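Local coordinates for protein DNA photolyase (Agrobacterium tumefaciens, PDB 4U63) that probably repairs ultraviolet-induced cyclobutane pyrimidine dimers in DNA with light, using a flavin cofactor and a methenyltetrahydrofolate antenna chromophore, at residues G51-A63 and L92-L106. Sequence-based numbering, arbitrary orientation.
Sequences GPVIPVYIREKSA and LVLASGDAERILRDL. With SO4 (sulfate ion), chain O; SO4 (sulfate ion), chain L.
A bend at chi3 (57°) in Arg59, whose CG stands anti to the backbone N, carries the guanidinium across to Ser96 on the neighbouring strand. There it grips one oxygen side-on: NE lies 2.9 Å and NH2 3.1 Å from Ser96 OG, which sits at the edge of the guanidinium and almost exactly in its plane. Ser96 OG is also hydrogen-bonded to Glu201, and Trp206 makes a cation-pi contact with Arg59. On the other face of the sheet, Ile58 sets CG1 anti to its carbonyl carbon (chi1 -61°), which points CD1 at helix 99-110. Ile58 and Ile102 lie alongside one another, pointing opposite ways, CG2 of Ile58 reaching CD1 of Ile102 at 3.7 Å, while Ile58 CD1 also rests on Ala99 and Leu103. Val56 meets Leu106 tip to tip, with Val56 CG2 3.8 Å from Leu106 CD1. Strands 53-59 and 93-96 run parallel, joined by helix 68-87 in a beta-alpha-beta crossover of the Rossmann-like N-terminal domain of photolyases; 93-96 is an outermost strand of the five-stranded sheet. Five backbone bonds zip them together, from Val93 N to Pro55 O (2.9 Å) through to Gly97 N to Arg59 O (3.1 Å). On the face turned to helix 68-87, Leu92 CD1 lies against Pro55 CB and Tyr57 CB, and Leu94 CD2 approaches Tyr57 CB at 4.1 Å. Beyond Gly97 the chain turns into the helix, where Asp98 serves as N-cap, its OD2 accepting from Arg101 N, and a sulfate ion, probably from the crystallisation liquor, is bound through one oxygen by Asp98 N and the Arg101 guanidinium.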
loop_
_atom_site.group_PDB
_atom_site.type_symbol
_atom_site.label_atom_id
_atom_site.label_comp_id
_atom_site.label_asym_id
_atom_site.label_seq_id
_atom_site.Cartn_x
_atom_site.Cartn_y
_atom_site.Cartn_z
ATOM N N GLY A 51 12.232 -21.673 -24.756
ATOM C CA GLY A 51 13.608 -21.224 -24.605
ATOM C C GLY A 51 13.921 -20.748 -23.195
ATOM O O GLY A 51 13.054 -20.784 -22.317
ATOM N N PRO A 52 15.174 -20.304 -22.964
ATOM C CA PRO A 52 15.582 -19.825 -21.648
ATOM C C PRO A 52 14.794 -18.616 -21.148
ATOM O O PRO A 52 14.534 -17.681 -21.911
ATOM C CB PRO A 52 17.050 -19.446 -21.854
ATOM C CG PRO A 52 17.499 -20.296 -22.986
ATOM C CD PRO A 52 16.315 -20.349 -23.898
ATOM N N VAL A 53 14.421 -18.660 -19.873
ATOM C CA VAL A 53 13.729 -17.564 -19.214
ATOM C C VAL A 53 14.761 -16.815 -18.377
ATOM O O VAL A 53 15.475 -17.422 -17.568
ATOM C CB VAL A 53 12.569 -18.070 -18.332
ATOM C CG1 VAL A 53 11.857 -16.902 -17.648
ATOM C CG2 VAL A 53 11.581 -18.877 -19.164
ATOM N N ILE A 54 14.838 -15.504 -18.584
ATOM C CA ILE A 54 15.798 -14.644 -17.900
ATOM C C ILE A 54 15.038 -13.629 -17.032
ATOM O O ILE A 54 14.668 -12.551 -17.515
ATOM C CB ILE A 54 16.697 -13.876 -18.896
ATOM C CG1 ILE A 54 17.228 -14.794 -20.014
ATOM C CG2 ILE A 54 17.839 -13.182 -18.152
ATOM C CD1 ILE A 54 18.110 -15.925 -19.547
ATOM N N PRO A 55 14.790 -13.971 -15.753
ATOM C CA PRO A 55 14.153 -13.016 -14.852
ATOM C C PRO A 55 15.123 -11.934 -14.401
ATOM O O PRO A 55 16.258 -12.243 -14.028
ATOM C CB PRO A 55 13.733 -13.883 -13.660
ATOM C CG PRO A 55 13.722 -15.266 -14.179
ATOM C CD PRO A 55 14.870 -15.297 -15.128
ATOM N N VAL A 56 14.675 -10.685 -14.441
ATOM C CA VAL A 56 15.489 -9.548 -14.006
ATOM C C VAL A 56 14.650 -8.581 -13.173
ATOM O O VAL A 56 13.474 -8.336 -13.473
ATOM C CB VAL A 56 16.147 -8.813 -15.210
ATOM C CG1 VAL A 56 15.110 -8.228 -16.158
ATOM C CG2 VAL A 56 17.116 -7.732 -14.726
ATOM N N TYR A 57 15.264 -8.053 -12.121
ATOM C CA TYR A 57 14.704 -6.940 -11.367
ATOM C C TYR A 57 15.710 -5.797 -11.468
ATOM O O TYR A 57 16.891 -5.974 -11.153
ATOM C CB TYR A 57 14.453 -7.290 -9.897
ATOM C CG TYR A 57 13.875 -6.119 -9.137
ATOM C CD1 TYR A 57 14.707 -5.153 -8.586
ATOM C CD2 TYR A 57 12.497 -5.946 -9.010
ATOM C CE1 TYR A 57 14.199 -4.066 -7.914
ATOM C CE2 TYR A 57 11.973 -4.846 -8.327
ATOM C CZ TYR A 57 12.837 -3.909 -7.781
ATOM O OH TYR A 57 12.373 -2.796 -7.103
ATOM N N ILE A 58 15.224 -4.641 -11.901
ATOM C CA ILE A 58 16.033 -3.466 -12.112
ATOM C C ILE A 58 15.719 -2.413 -11.053
ATOM O O ILE A 58 14.558 -2.093 -10.791
ATOM C CB ILE A 58 15.781 -2.876 -13.521
ATOM C CG1 ILE A 58 16.168 -3.906 -14.591
ATOM C CG2 ILE A 58 16.557 -1.573 -13.728
ATOM C CD1 ILE A 58 15.765 -3.529 -16.000
ATOM N N ARG A 59 16.774 -1.872 -10.459
ATOM C CA ARG A 59 16.669 -0.745 -9.560
ATOM C C ARG A 59 16.647 0.497 -10.459
ATOM O O ARG A 59 17.686 0.955 -10.924
ATOM C CB ARG A 59 17.854 -0.753 -8.596
ATOM C CG ARG A 59 17.698 0.081 -7.346
ATOM C CD ARG A 59 18.580 -0.458 -6.222
ATOM N NE ARG A 59 20.003 -0.531 -6.589
ATOM C CZ ARG A 59 21.026 -0.085 -5.846
ATOM N NH1 ARG A 59 20.832 0.470 -4.645
ATOM N NH2 ARG A 59 22.268 -0.208 -6.306
ATOM N N GLU A 60 15.439 0.987 -10.729
ATOM C CA GLU A 60 15.220 2.187 -11.530
ATOM C C GLU A 60 15.405 3.427 -10.662
ATOM O O GLU A 60 15.328 3.357 -9.435
ATOM C CB GLU A 60 13.794 2.216 -12.084
ATOM C CG GLU A 60 13.420 1.116 -13.057
ATOM C CD GLU A 60 11.941 1.158 -13.392
ATOM O OE1 GLU A 60 11.151 0.562 -12.644
ATOM O OE2 GLU A 60 11.559 1.785 -14.400
ATOM N N LYS A 61 15.626 4.560 -11.303
ATOM C CA LYS A 61 15.782 5.844 -10.598
ATOM C C LYS A 61 14.443 6.351 -10.030
ATOM O O LYS A 61 14.354 6.762 -8.856
ATOM C CB LYS A 61 16.390 6.900 -11.541
ATOM N N SER A 62 13.400 6.309 -10.850
ATOM C CA SER A 62 12.129 6.899 -10.461
ATOM C C SER A 62 11.235 5.942 -9.684
ATOM O O SER A 62 10.764 6.284 -8.593
ATOM C CB SER A 62 11.425 7.442 -11.696
ATOM O OG SER A 62 12.267 8.387 -12.330
ATOM N N ALA A 63 11.021 4.746 -10.230
ATOM C CA ALA A 63 10.131 3.745 -9.627
ATOM C C ALA A 63 10.837 2.886 -8.583
ATOM O O ALA A 63 12.066 2.874 -8.504
ATOM C CB ALA A 63 9.553 2.858 -10.711
ATOM N N LEU A 92 17.206 -15.006 -10.253
ATOM C CA LEU A 92 16.814 -13.618 -10.420
ATOM C C LEU A 92 18.060 -12.766 -10.640
ATOM O O LEU A 92 18.896 -12.645 -9.756
ATOM C CB LEU A 92 16.038 -13.110 -9.203
ATOM C CG LEU A 92 15.521 -11.669 -9.271
ATOM C CD1 LEU A 92 14.500 -11.471 -10.392
ATOM C CD2 LEU A 92 14.899 -11.267 -7.947
ATOM N N VAL A 93 18.176 -12.192 -11.828
ATOM C CA VAL A 93 19.248 -11.242 -12.131
ATOM C C VAL A 93 18.896 -9.884 -11.518
ATOM O O VAL A 93 17.802 -9.356 -11.734
ATOM C CB VAL A 93 19.455 -11.072 -13.648
ATOM C CG1 VAL A 93 20.539 -10.036 -13.939
ATOM C CG2 VAL A 93 19.820 -12.397 -14.297
ATOM N N LEU A 94 19.831 -9.324 -10.758
ATOM C CA LEU A 94 19.672 -8.000 -10.180
ATOM C C LEU A 94 20.556 -7.023 -10.930
ATOM O O LEU A 94 21.710 -7.318 -11.213
ATOM C CB LEU A 94 20.056 -8.015 -8.706
ATOM C CG LEU A 94 19.245 -8.937 -7.793
ATOM C CD1 LEU A 94 19.717 -8.735 -6.363
ATOM C CD2 LEU A 94 17.738 -8.702 -7.901
ATOM N N ALA A 95 20.006 -5.859 -11.242
ATOM C CA ALA A 95 20.729 -4.826 -11.973
ATOM C C ALA A 95 20.260 -3.441 -11.549
ATOM O O ALA A 95 19.102 -3.260 -11.178
ATOM C CB ALA A 95 20.533 -5.019 -13.462
ATOM N N SER A 96 21.166 -2.466 -11.597
ATOM C CA SER A 96 20.844 -1.095 -11.215
ATOM C C SER A 96 21.188 -0.139 -12.341
ATOM O O SER A 96 22.246 -0.256 -12.953
ATOM C CB SER A 96 21.622 -0.683 -9.965
ATOM O OG SER A 96 21.415 -1.602 -8.915
ATOM N N GLY A 97 20.281 0.792 -12.622
ATOM C CA GLY A 97 20.556 1.874 -13.572
ATOM C C GLY A 97 19.444 2.052 -14.576
ATOM O O GLY A 97 18.284 1.774 -14.277
ATOM N N ASP A 98 19.815 2.518 -15.769
ATOM C CA ASP A 98 18.865 2.807 -16.840
ATOM C C ASP A 98 18.275 1.514 -17.391
ATOM O O ASP A 98 19.014 0.631 -17.842
ATOM C CB ASP A 98 19.571 3.582 -17.952
ATOM C CG ASP A 98 18.646 3.966 -19.088
ATOM O OD1 ASP A 98 17.802 4.860 -18.896
ATOM O OD2 ASP A 98 18.785 3.388 -20.185
ATOM N N ALA A 99 16.948 1.414 -17.357
ATOM C CA ALA A 99 16.251 0.186 -17.758
ATOM C C ALA A 99 16.525 -0.166 -19.218
ATOM O O ALA A 99 16.783 -1.322 -19.537
ATOM C CB ALA A 99 14.757 0.316 -17.519
ATOM N N GLU A 100 16.478 0.832 -20.099
ATOM C CA GLU A 100 16.718 0.583 -21.519
ATOM C C GLU A 100 18.113 0.009 -21.758
ATOM O O GLU A 100 18.259 -0.975 -22.471
ATOM C CB GLU A 100 16.520 1.844 -22.355
ATOM C CG GLU A 100 16.616 1.564 -23.846
ATOM C CD GLU A 100 16.589 2.811 -24.717
ATOM O OE1 GLU A 100 16.506 3.937 -24.201
ATOM O OE2 GLU A 100 16.665 2.646 -25.945
ATOM N N ARG A 101 19.125 0.639 -21.161
ATOM C CA ARG A 101 20.515 0.191 -21.297
ATOM C C ARG A 101 20.685 -1.232 -20.740
ATOM O O ARG A 101 21.321 -2.077 -21.371
ATOM C CB ARG A 101 21.456 1.185 -20.594
ATOM C CG ARG A 101 22.926 1.110 -20.992
ATOM C CD ARG A 101 23.713 0.095 -20.182
ATOM N NE ARG A 101 23.623 0.338 -18.736
ATOM C CZ ARG A 101 23.818 -0.581 -17.783
ATOM N NH1 ARG A 101 24.117 -1.849 -18.087
ATOM N NH2 ARG A 101 23.705 -0.229 -16.504
ATOM N N ILE A 102 20.106 -1.493 -19.572
ATOM C CA ILE A 102 20.198 -2.825 -18.948
ATOM C C ILE A 102 19.524 -3.889 -19.814
ATOM O O ILE A 102 20.088 -4.963 -20.046
ATOM C CB ILE A 102 19.602 -2.820 -17.522
ATOM C CG1 ILE A 102 20.554 -2.092 -16.579
ATOM C CG2 ILE A 102 19.346 -4.235 -17.009
ATOM C CD1 ILE A 102 19.883 -1.582 -15.332
ATOM N N LEU A 103 18.322 -3.586 -20.290
ATOM C CA LEU A 103 17.583 -4.537 -21.117
ATOM C C LEU A 103 18.293 -4.802 -22.444
ATOM O O LEU A 103 18.398 -5.945 -22.865
ATOM C CB LEU A 103 16.146 -4.071 -21.331
ATOM C CG LEU A 103 15.255 -4.136 -20.084
ATOM C CD1 LEU A 103 13.946 -3.426 -20.347
ATOM C CD2 LEU A 103 14.988 -5.573 -19.632
ATOM N N ARG A 104 18.795 -3.750 -23.091
ATOM C CA ARG A 104 19.558 -3.917 -24.333
ATOM C C ARG A 104 20.811 -4.767 -24.134
ATOM O O ARG A 104 21.138 -5.601 -24.979
ATOM C CB ARG A 104 19.935 -2.561 -24.925
ATOM C CG ARG A 104 18.787 -1.854 -25.604
ATOM C CD ARG A 104 19.246 -0.508 -26.130
ATOM N NE ARG A 104 18.158 0.276 -26.716
ATOM C CZ ARG A 104 17.638 0.077 -27.930
ATOM N NH1 ARG A 104 18.089 -0.896 -28.723
ATOM N NH2 ARG A 104 16.651 0.864 -28.361
ATOM N N ASP A 105 21.506 -4.551 -23.018
ATOM C CA ASP A 105 22.687 -5.341 -22.690
ATOM C C ASP A 105 22.324 -6.814 -22.445
ATOM O O ASP A 105 23.020 -7.704 -22.934
ATOM C CB ASP A 105 23.425 -4.750 -21.486
ATOM C CG ASP A 105 24.133 -3.435 -21.809
ATOM O OD1 ASP A 105 23.993 -2.899 -22.940
ATOM O OD2 ASP A 105 24.841 -2.925 -20.913
ATOM N N LEU A 106 21.241 -7.068 -21.708
ATOM C CA LEU A 106 20.755 -8.452 -21.499
ATOM C C LEU A 106 20.349 -9.120 -22.808
ATOM O O LEU A 106 20.656 -10.287 -23.038
ATOM C CB LEU A 106 19.572 -8.497 -20.525
ATOM C CG LEU A 106 19.911 -8.368 -19.044
ATOM C CD1 LEU A 106 18.641 -8.180 -18.229
ATOM C CD2 LEU A 106 20.680 -9.585 -18.548
HETATM S S SO4 O . 23.432 3.672 -16.624
HETATM O O1 SO4 O . 23.184 4.120 -18.012
HETATM O O2 SO4 O . 24.878 3.743 -16.323
HETATM O O3 SO4 O . 22.700 4.544 -15.684
HETATM O O4 SO4 O . 22.947 2.286 -16.466
HETATM S S SO4 L . 11.879 -24.923 -26.088
HETATM O O1 SO4 L . 11.555 -26.364 -26.194
HETATM O O2 SO4 L . 13.269 -24.713 -26.514
HETATM O O3 SO4 L . 10.971 -24.138 -26.953
HETATM O O4 SO4 L . 11.751 -24.507 -24.684
#